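Local coordinates for protein phosphoribosylformylglycinamidine cyclo-ligase (Thermus thermophilus HB8, PDB 5AVM) that probably catalyses the ATP-dependent ring closure of formylglycinamidine ribonucleotide to 5-aminoimidazole ribonucleotide in de novo purine biosynthesis, at residues G260-W270 with V321-L332; L166-D175 with G235-H243. All coordinates share one frame; numbering follows the deposited sequence.

Interaction 1. Residues G260-W270 with V321-L332; sequences GLGAEVRRGSW and VGRVVPGEGVRL
Gly262 N donates to Val325 O at 2.7 Å, arriving nearly in line with the carbonyl, and Val325 N returns a bond to Gly262 O. This antiparallel hydrogen-bonded pair is followed by Glu264 with Arg323, while Ala263 and Val265 lie at the non-hydrogen-bonded positions against Val324 and Gly322. On its other flank the same strand runs parallel to 330-332: Ala263 N reaches Gly329 O, and Val265 N meets Arg331 O in an almost straight bond (173°). Strand 261-265 is thus inserted between two strands joined by the 327-329 turn, which passes close to Gly262; a side chain at that position would run into Gly329 O. The three strands form one end of the mixed sheet of the C-terminal AIR synthase domain, where Leu177 of the neighbouring strand packs on Ala263, Val265 and Val324.

Beside Ala263, Val330 CG1 touches both the methyl of that residue and Val265 CG2, 3.7 Å from the latter. Bends at chi2 and chi3 fold Arg331 back over the sheet, bringing NH1 edge-on to Glu264 OE2 in a long salt bridge of 3.8 Å, with carboxylate and guanidinium planes 40° apart. Leu332, its CG trans to the amide nitrogen (chi1 -165°), pushes CD1 tightly against Val265 CG1 at 3.4 Å and lays CD2 over the centre of the Arg267 guanidinium, whose NH2 forms a salt bridge to Glu287. An alanine in place of Leu332 is likely to open a gap beside Val265 and leave that guanidinium face without its methyl cover. Beyond the strand, the type II turn 266-269 is fastened by Ser269 OG, which donates to Arg266 O at 2.5 Å and also rests against Val321 CB at 3.2 Å.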
loop_
_atom_site.group_PDB
_atom_site.type_symbol
_atom_site.label_atom_id
_atom_site.label_comp_id
_atom_site.label_asym_id
_atom_site.label_seq_id
_atom_site.Cartn_x
_atom_site.Cartn_y
_atom_site.Cartn_z
ATOM N N GLY B 260 31.449 -9.697 2.156
ATOM C CA GLY B 260 32.585 -10.529 1.804
ATOM C C GLY B 260 32.234 -11.724 0.944
ATOM O O GLY B 260 33.013 -12.679 0.839
ATOM N N LEU B 261 31.057 -11.674 0.327
ATOM C CA LEU B 261 30.603 -12.757 -0.534
ATOM C C LEU B 261 29.860 -12.222 -1.751
ATOM O O LEU B 261 28.868 -11.503 -1.633
ATOM C CB LEU B 261 29.712 -13.725 0.256
ATOM C CG LEU B 261 30.428 -14.499 1.370
ATOM C CD1 LEU B 261 29.440 -15.347 2.135
ATOM C CD2 LEU B 261 31.517 -15.373 0.763
ATOM N N GLY B 262 30.375 -12.565 -2.926
ATOM C CA GLY B 262 29.768 -12.143 -4.171
ATOM C C GLY B 262 29.305 -13.388 -4.889
ATOM O O GLY B 262 29.567 -14.494 -4.417
ATOM N N ALA B 263 28.624 -13.226 -6.018
ATOM C CA ALA B 263 28.124 -14.375 -6.771
ATOM C C ALA B 263 28.807 -14.541 -8.122
ATOM O O ALA B 263 29.323 -13.582 -8.693
ATOM C CB ALA B 263 26.620 -14.256 -6.965
ATOM N N GLU B 264 28.786 -15.769 -8.627
ATOM C CA GLU B 264 29.392 -16.108 -9.909
ATOM C C GLU B 264 28.332 -16.783 -10.773
ATOM O O GLU B 264 27.952 -17.923 -10.516
ATOM C CB GLU B 264 30.554 -17.064 -9.673
ATOM C CG GLU B 264 31.407 -17.362 -10.879
ATOM C CD GLU B 264 32.539 -18.311 -10.538
ATOM O OE1 GLU B 264 32.284 -19.534 -10.422
ATOM O OE2 GLU B 264 33.681 -17.824 -10.367
ATOM N N VAL B 265 27.857 -16.078 -11.795
ATOM C CA VAL B 265 26.821 -16.615 -12.675
ATOM C C VAL B 265 27.338 -17.024 -14.053
ATOM O O VAL B 265 27.754 -16.176 -14.837
ATOM C CB VAL B 265 25.683 -15.579 -12.867
ATOM C CG1 VAL B 265 24.624 -16.127 -13.813
ATOM C CG2 VAL B 265 25.067 -15.233 -11.522
ATOM N N ARG B 266 27.298 -18.320 -14.351
ATOM C CA ARG B 266 27.754 -18.817 -15.649
ATOM C C ARG B 266 26.728 -18.486 -16.727
ATOM O O ARG B 266 25.585 -18.928 -16.648
ATOM C CB ARG B 266 27.949 -20.333 -15.612
ATOM C CG ARG B 266 28.903 -20.841 -14.545
ATOM C CD ARG B 266 29.188 -22.319 -14.781
ATOM N NE ARG B 266 27.959 -23.102 -14.895
ATOM C CZ ARG B 266 27.268 -23.572 -13.859
ATOM N NH1 ARG B 266 27.687 -23.343 -12.620
ATOM N NH2 ARG B 266 26.155 -24.268 -14.065
ATOM N N ARG B 267 27.135 -17.719 -17.736
ATOM C CA ARG B 267 26.235 -17.334 -18.824
ATOM C C ARG B 267 25.771 -18.568 -19.591
ATOM O O ARG B 267 26.570 -19.454 -19.894
ATOM C CB ARG B 267 26.944 -16.391 -19.801
ATOM C CG ARG B 267 28.046 -15.556 -19.185
ATOM C CD ARG B 267 28.836 -14.823 -20.252
ATOM N NE ARG B 267 28.106 -13.679 -20.780
ATOM C CZ ARG B 267 28.496 -12.421 -20.611
ATOM N NH1 ARG B 267 29.605 -12.159 -19.932
ATOM N NH2 ARG B 267 27.781 -11.429 -21.120
ATOM N N GLY B 268 24.480 -18.626 -19.905
ATOM C CA GLY B 268 23.949 -19.759 -20.642
ATOM C C GLY B 268 23.622 -20.984 -19.808
ATOM O O GLY B 268 23.366 -22.056 -20.362
ATOM N N SER B 269 23.629 -20.841 -18.485
ATOM C CA SER B 269 23.321 -21.963 -17.604
ATOM C C SER B 269 21.825 -22.046 -17.335
ATOM O O SER B 269 21.359 -22.931 -16.615
ATOM C CB SER B 269 24.088 -21.842 -16.279
ATOM O OG SER B 269 23.901 -20.577 -15.680
ATOM N N TRP B 270 21.077 -21.127 -17.939
ATOM C CA TRP B 270 19.630 -21.086 -17.775
ATOM C C TRP B 270 18.964 -20.536 -19.035
ATOM O O TRP B 270 19.569 -19.764 -19.787
ATOM C CB TRP B 270 19.264 -20.213 -16.564
ATOM C CG TRP B 270 19.276 -18.738 -16.845
ATOM C CD1 TRP B 270 18.229 -17.981 -17.284
ATOM C CD2 TRP B 270 20.400 -17.853 -16.759
ATOM N NE1 TRP B 270 18.628 -16.684 -17.479
ATOM C CE2 TRP B 270 19.957 -16.576 -17.165
ATOM C CE3 TRP B 270 21.740 -18.016 -16.382
ATOM C CZ2 TRP B 270 20.803 -15.465 -17.208
ATOM C CZ3 TRP B 270 22.584 -16.909 -16.425
ATOM C CH2 TRP B 270 22.108 -15.650 -16.835
ATOM N N VAL B 321 23.123 -22.276 -11.639
ATOM C CA VAL B 321 23.704 -21.226 -12.459
ATOM C C VAL B 321 24.882 -20.486 -11.852
ATOM O O VAL B 321 25.294 -19.451 -12.369
ATOM C CB VAL B 321 22.623 -20.194 -12.824
ATOM C CG1 VAL B 321 21.442 -20.896 -13.481
ATOM C CG2 VAL B 321 22.162 -19.463 -11.574
ATOM N N GLY B 322 25.432 -21.002 -10.762
ATOM C CA GLY B 322 26.554 -20.310 -10.166
ATOM C C GLY B 322 27.003 -20.772 -8.799
ATOM O O GLY B 322 26.708 -21.883 -8.362
ATOM N N ARG B 323 27.718 -19.890 -8.116
ATOM C CA ARG B 323 28.249 -20.201 -6.807
ATOM C C ARG B 323 28.575 -18.905 -6.067
ATOM O O ARG B 323 28.803 -17.867 -6.689
ATOM C CB ARG B 323 29.510 -21.047 -6.989
ATOM C CG ARG B 323 29.978 -21.819 -5.777
ATOM C CD ARG B 323 31.159 -22.690 -6.161
ATOM N NE ARG B 323 31.645 -23.506 -5.053
ATOM C CZ ARG B 323 32.643 -24.376 -5.153
ATOM N NH1 ARG B 323 33.263 -24.544 -6.315
ATOM N NH2 ARG B 323 33.021 -25.082 -4.096
ATOM N N VAL B 324 28.581 -18.975 -4.737
ATOM C CA VAL B 324 28.886 -17.828 -3.881
ATOM C C VAL B 324 30.384 -17.818 -3.611
ATOM O O VAL B 324 30.899 -18.647 -2.856
ATOM C CB VAL B 324 28.133 -17.922 -2.534
ATOM C CG1 VAL B 324 28.520 -16.763 -1.624
ATOM C CG2 VAL B 324 26.636 -17.930 -2.790
ATOM N N VAL B 325 31.082 -16.876 -4.229
ATOM C CA VAL B 325 32.524 -16.782 -4.074
ATOM C C VAL B 325 32.942 -15.512 -3.355
ATOM O O VAL B 325 32.161 -14.570 -3.234
ATOM C CB VAL B 325 33.226 -16.821 -5.447
ATOM C CG1 VAL B 325 32.860 -18.103 -6.176
ATOM C CG2 VAL B 325 32.833 -15.603 -6.269
ATOM N N PRO B 326 34.189 -15.476 -2.861
ATOM C CA PRO B 326 34.726 -14.314 -2.147
ATOM C C PRO B 326 34.642 -13.015 -2.950
ATOM O O PRO B 326 34.613 -13.023 -4.186
ATOM C CB PRO B 326 36.161 -14.729 -1.857
ATOM C CG PRO B 326 36.026 -16.207 -1.648
ATOM C CD PRO B 326 35.134 -16.606 -2.797
ATOM N N GLY B 327 34.613 -11.901 -2.228
ATOM C CA GLY B 327 34.513 -10.603 -2.861
ATOM C C GLY B 327 33.123 -10.047 -2.637
ATOM O O GLY B 327 32.629 -10.028 -1.506
ATOM N N GLU B 328 32.489 -9.594 -3.712
ATOM C CA GLU B 328 31.144 -9.046 -3.625
ATOM C C GLU B 328 30.637 -8.643 -4.996
ATOM O O GLU B 328 31.409 -8.523 -5.948
ATOM C CB GLU B 328 31.115 -7.833 -2.702
ATOM C CG GLU B 328 31.892 -6.647 -3.227
ATOM C CD GLU B 328 31.666 -5.409 -2.390
ATOM O OE1 GLU B 328 31.990 -5.444 -1.181
ATOM O OE2 GLU B 328 31.163 -4.405 -2.941
ATOM N N GLY B 329 29.332 -8.419 -5.083
ATOM C CA GLY B 329 28.733 -8.052 -6.350
ATOM C C GLY B 329 28.522 -9.322 -7.145
ATOM O O GLY B 329 29.013 -10.381 -6.754
ATOM N N VAL B 330 27.793 -9.231 -8.251
ATOM C CA VAL B 330 27.544 -10.407 -9.072
ATOM C C VAL B 330 28.218 -10.286 -10.428
ATOM O O VAL B 330 27.782 -9.508 -11.280
ATOM C CB VAL B 330 26.053 -10.619 -9.306
ATOM C CG1 VAL B 330 25.831 -11.941 -10.015
ATOM C CG2 VAL B 330 25.317 -10.588 -7.988
ATOM N N ARG B 331 29.283 -11.059 -10.622
ATOM C CA ARG B 331 30.015 -11.044 -11.883
ATOM C C ARG B 331 29.471 -12.159 -12.773
ATOM O O ARG B 331 29.241 -13.278 -12.308
ATOM C CB ARG B 331 31.533 -11.221 -11.643
ATOM C CG ARG B 331 32.009 -12.621 -11.190
ATOM C CD ARG B 331 31.692 -12.927 -9.722
ATOM N NE ARG B 331 32.696 -12.440 -8.773
ATOM C CZ ARG B 331 33.793 -13.111 -8.433
ATOM N NH1 ARG B 331 34.038 -14.302 -8.965
ATOM N NH2 ARG B 331 34.639 -12.594 -7.549
ATOM N N LEU B 332 29.242 -11.845 -14.046
ATOM C CA LEU B 332 28.721 -12.827 -14.990
ATOM C C LEU B 332 29.885 -13.515 -15.699
ATOM O O LEU B 332 30.625 -12.889 -16.460
ATOM C CB LEU B 332 27.803 -12.143 -16.007
ATOM C CG LEU B 332 26.889 -13.034 -16.856
ATOM C CD1 LEU B 332 25.987 -13.870 -15.957
ATOM C CD2 LEU B 332 26.057 -12.162 -17.788
#

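Interaction 2. Residues L166-D175 with G235-H243; sequences LGPERVREGD and GVELHAAAH
His239 and Arg172 grip a single oxygen, Asp175 OD2, from opposite faces of its carboxylate. His239 ND1 donates from the syn side at 2.8 Å, tilted out of the carboxylate plane, and the imidazole and carboxylate planes stand 74° apart; the backbone N of Arg172 approaches OD2 at 3.1 Å from above the other face. Arg170 O lies over a face of the same ring, but its angle to ND1 is too poor for a hydrogen bond. On the other side of the ring NE2 donates to Glu237 OE1 at 2.9 Å; the oxygen lies near the ring plane, while the donor stands well above the plane of the Glu237 carboxylate.

Backbone contacts run alongside. Gly167 N donates to His239 O at 3.1 Å in the carbonyl plane, in a nearly straight bond (165°). The short 3-10 turn 168-170 then brings the Arg170 side chain, bent at chi2 and chi3, across the chain, and its NH2 makes a weak bond to Leu238 O; a water links this NH2, again weakly, with Leu238 N. Val171 CG2 presses tightly on Ala240 CB at 3.3 Å, and Leu166 CD1 touches Leu238 CB. His239 and Ala240 together face Val303 as a classic beta bulge at the start of edge strand 240-243, so the contact pins the loop leading into strand 176-181 against the bulged end of that edge.

Because each ring nitrogen of the buried His239 is turned to a different carboxylate, the imidazole is probably held against flipping or rotation, and the pair of nearby acids would probably stabilise a doubly protonated ring.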
loop_
_atom_site.group_PDB
_atom_site.type_symbol
_atom_site.label_atom_id
_atom_site.label_comp_id
_atom_site.label_asym_id
_atom_site.label_seq_id
_atom_site.Cartn_x
_atom_site.Cartn_y
_atom_site.Cartn_z
ATOM N N LEU B 166 14.825 -16.910 5.707
ATOM C CA LEU B 166 15.920 -16.871 4.741
ATOM C C LEU B 166 16.612 -15.514 4.852
ATOM O O LEU B 166 15.964 -14.501 5.145
ATOM C CB LEU B 166 15.383 -17.064 3.316
ATOM C CG LEU B 166 15.147 -18.487 2.810
ATOM C CD1 LEU B 166 15.415 -19.508 3.899
ATOM C CD2 LEU B 166 13.743 -18.598 2.294
ATOM N N GLY B 167 17.921 -15.490 4.622
ATOM C CA GLY B 167 18.648 -14.239 4.706
ATOM C C GLY B 167 20.140 -14.422 4.538
ATOM O O GLY B 167 20.655 -15.526 4.721
ATOM N N PRO B 168 20.868 -13.346 4.200
ATOM C CA PRO B 168 22.321 -13.360 3.998
ATOM C C PRO B 168 23.155 -13.989 5.115
ATOM O O PRO B 168 24.164 -14.638 4.851
ATOM C CB PRO B 168 22.652 -11.882 3.784
ATOM C CG PRO B 168 21.535 -11.160 4.502
ATOM C CD PRO B 168 20.344 -11.974 4.095
ATOM N N GLU B 169 22.735 -13.806 6.360
ATOM C CA GLU B 169 23.486 -14.360 7.483
ATOM C C GLU B 169 23.548 -15.889 7.515
ATOM O O GLU B 169 24.357 -16.460 8.251
ATOM C CB GLU B 169 22.934 -13.821 8.813
ATOM C CG GLU B 169 21.429 -13.999 9.029
ATOM C CD GLU B 169 20.578 -13.174 8.073
ATOM O OE1 GLU B 169 20.948 -12.009 7.793
ATOM O OE2 GLU B 169 19.531 -13.689 7.620
ATOM N N ARG B 170 22.705 -16.551 6.719
ATOM C CA ARG B 170 22.698 -18.016 6.669
ATOM C C ARG B 170 23.537 -18.474 5.490
ATOM O O ARG B 170 23.938 -19.633 5.410
ATOM C CB ARG B 170 21.281 -18.560 6.504
ATOM C CG ARG B 170 20.229 -17.788 7.244
ATOM C CD ARG B 170 19.228 -18.709 7.904
ATOM N NE ARG B 170 18.963 -19.915 7.127
ATOM C CZ ARG B 170 18.004 -20.786 7.425
ATOM N NH1 ARG B 170 17.226 -20.569 8.476
ATOM N NH2 ARG B 170 17.832 -21.879 6.691
ATOM N N VAL B 171 23.793 -17.552 4.570
ATOM C CA VAL B 171 24.588 -17.850 3.390
ATOM C C VAL B 171 26.062 -18.069 3.743
ATOM O O VAL B 171 26.670 -17.279 4.474
ATOM C CB VAL B 171 24.485 -16.716 2.351
ATOM C CG1 VAL B 171 25.508 -16.925 1.255
ATOM C CG2 VAL B 171 23.084 -16.676 1.765
ATOM N N ARG B 172 26.621 -19.156 3.222
ATOM C CA ARG B 172 28.015 -19.501 3.456
ATOM C C ARG B 172 28.708 -19.536 2.098
ATOM O O ARG B 172 28.048 -19.600 1.062
ATOM C CB ARG B 172 28.104 -20.870 4.133
ATOM C CG ARG B 172 27.345 -20.960 5.453
ATOM C CD ARG B 172 28.112 -20.326 6.603
ATOM N NE ARG B 172 29.227 -21.167 7.032
ATOM C CZ ARG B 172 30.049 -20.877 8.039
ATOM N NH1 ARG B 172 29.887 -19.756 8.732
ATOM N NH2 ARG B 172 31.027 -21.716 8.361
ATOM N N GLU B 173 30.036 -19.482 2.094
ATOM C CA GLU B 173 30.767 -19.516 0.834
ATOM C C GLU B 173 30.738 -20.926 0.263
ATOM O O GLU B 173 31.061 -21.892 0.956
ATOM C CB GLU B 173 32.220 -19.094 1.031
ATOM C CG GLU B 173 33.001 -19.052 -0.275
ATOM C CD GLU B 173 34.499 -19.156 -0.071
ATOM O OE1 GLU B 173 35.061 -18.333 0.687
ATOM O OE2 GLU B 173 35.114 -20.063 -0.675
ATOM N N GLY B 174 30.345 -21.035 -1.003
ATOM C CA GLY B 174 30.283 -22.335 -1.640
ATOM C C GLY B 174 28.877 -22.758 -2.008
ATOM O O GLY B 174 28.672 -23.796 -2.642
ATOM N N ASP B 175 27.893 -21.966 -1.605
ATOM C CA ASP B 175 26.518 -22.300 -1.934
ATOM C C ASP B 175 26.305 -22.296 -3.438
ATOM O O ASP B 175 27.036 -21.643 -4.188
ATOM C CB ASP B 175 25.537 -21.307 -1.304
ATOM C CG ASP B 175 25.332 -21.545 0.172
ATOM O OD1 ASP B 175 25.376 -22.725 0.594
ATOM O OD2 ASP B 175 25.110 -20.556 0.903
ATOM N N GLY B 235 11.972 -30.827 3.167
ATOM C CA GLY B 235 13.034 -30.467 4.093
ATOM C C GLY B 235 14.346 -30.013 3.474
ATOM O O GLY B 235 15.410 -30.184 4.072
ATOM N N VAL B 236 14.272 -29.419 2.285
ATOM C CA VAL B 236 15.458 -28.942 1.579
ATOM C C VAL B 236 16.056 -27.706 2.256
ATOM O O VAL B 236 15.359 -26.722 2.486
ATOM C CB VAL B 236 15.115 -28.597 0.106
ATOM C CG1 VAL B 236 16.364 -28.169 -0.640
ATOM C CG2 VAL B 236 14.483 -29.797 -0.573
ATOM N N GLU B 237 17.348 -27.766 2.569
ATOM C CA GLU B 237 18.038 -26.653 3.221
ATOM C C GLU B 237 18.235 -25.457 2.292
ATOM O O GLU B 237 18.986 -25.533 1.314
ATOM C CB GLU B 237 19.411 -27.099 3.745
ATOM C CG GLU B 237 20.173 -26.005 4.512
ATOM C CD GLU B 237 21.596 -26.409 4.916
ATOM O OE1 GLU B 237 22.235 -25.644 5.670
ATOM O OE2 GLU B 237 22.081 -27.478 4.483
ATOM N N LEU B 238 17.555 -24.355 2.603
ATOM C CA LEU B 238 17.665 -23.121 1.829
ATOM C C LEU B 238 18.316 -22.084 2.730
ATOM O O LEU B 238 17.972 -21.988 3.906
ATOM C CB LEU B 238 16.282 -22.619 1.408
ATOM C CG LEU B 238 15.568 -23.270 0.217
ATOM C CD1 LEU B 238 16.404 -23.078 -1.028
ATOM C CD2 LEU B 238 15.326 -24.741 0.472
ATOM N N HIS B 239 19.255 -21.312 2.190
ATOM C CA HIS B 239 19.928 -20.282 2.978
ATOM C C HIS B 239 19.340 -18.900 2.752
ATOM O O HIS B 239 18.934 -18.223 3.698
ATOM C CB HIS B 239 21.420 -20.242 2.655
ATOM C CG HIS B 239 22.173 -21.435 3.144
ATOM N ND1 HIS B 239 23.544 -21.535 3.058
ATOM C CD2 HIS B 239 21.745 -22.580 3.728
ATOM C CE1 HIS B 239 23.928 -22.692 3.567
ATOM N NE2 HIS B 239 22.856 -23.344 3.981
ATOM N N ALA B 240 19.315 -18.479 1.493
ATOM C CA ALA B 240 18.775 -17.182 1.130
ATOM C C ALA B 240 18.051 -17.310 -0.201
ATOM O O ALA B 240 18.002 -18.387 -0.791
ATOM C CB ALA B 240 19.893 -16.151 1.028
ATOM N N ALA B 241 17.473 -16.212 -0.666
ATOM C CA ALA B 241 16.754 -16.222 -1.927
ATOM C C ALA B 241 16.573 -14.791 -2.375
ATOM O O ALA B 241 16.483 -13.875 -1.552
ATOM C CB ALA B 241 15.393 -16.908 -1.769
ATOM N N ALA B 242 16.536 -14.601 -3.686
ATOM C CA ALA B 242 16.374 -13.273 -4.233
ATOM C C ALA B 242 15.313 -13.289 -5.298
ATOM O O ALA B 242 15.311 -14.155 -6.167
ATOM C CB ALA B 242 17.689 -12.780 -4.817
ATOM N N HIS B 243 14.387 -12.344 -5.202
ATOM C CA HIS B 243 13.348 -12.209 -6.200
ATOM C C HIS B 243 13.983 -11.170 -7.111
ATOM O O HIS B 243 14.367 -10.100 -6.641
ATOM C CB HIS B 243 12.070 -11.658 -5.582
ATOM C CG HIS B 243 10.901 -11.664 -6.517
ATOM N ND1 HIS B 243 9.825 -10.818 -6.368
ATOM C CD2 HIS B 243 10.635 -12.423 -7.606
ATOM C CE1 HIS B 243 8.946 -11.053 -7.327
ATOM N NE2 HIS B 243 9.414 -12.023 -8.091
HETATM O O HOH W 1 16.187 -24.237 5.435
#

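In the fold
Leaving strand 150-161 of the N-terminal sheet, the chain enters 166-175, and interaction 2 closes a loop that holds strand 176-181 and helices 190-196, 213-218 and 225-233. Strand 261-265 then opens a second loop, with helices 275-283, 287-293 and 306-313 and strand 298-304, which interaction 1 closes at the C terminus. The two loops follow in series, neither nested nor crossed. In space they serve the same six-stranded sheet, interaction 2 at edge strand 240-243 and interaction 1 at the 330-332 edge. They meet directly at probable backbone hydrogen bonds of Val324 with Gly174 and Asp175, where strand 176-181 begins beside strand 319-326.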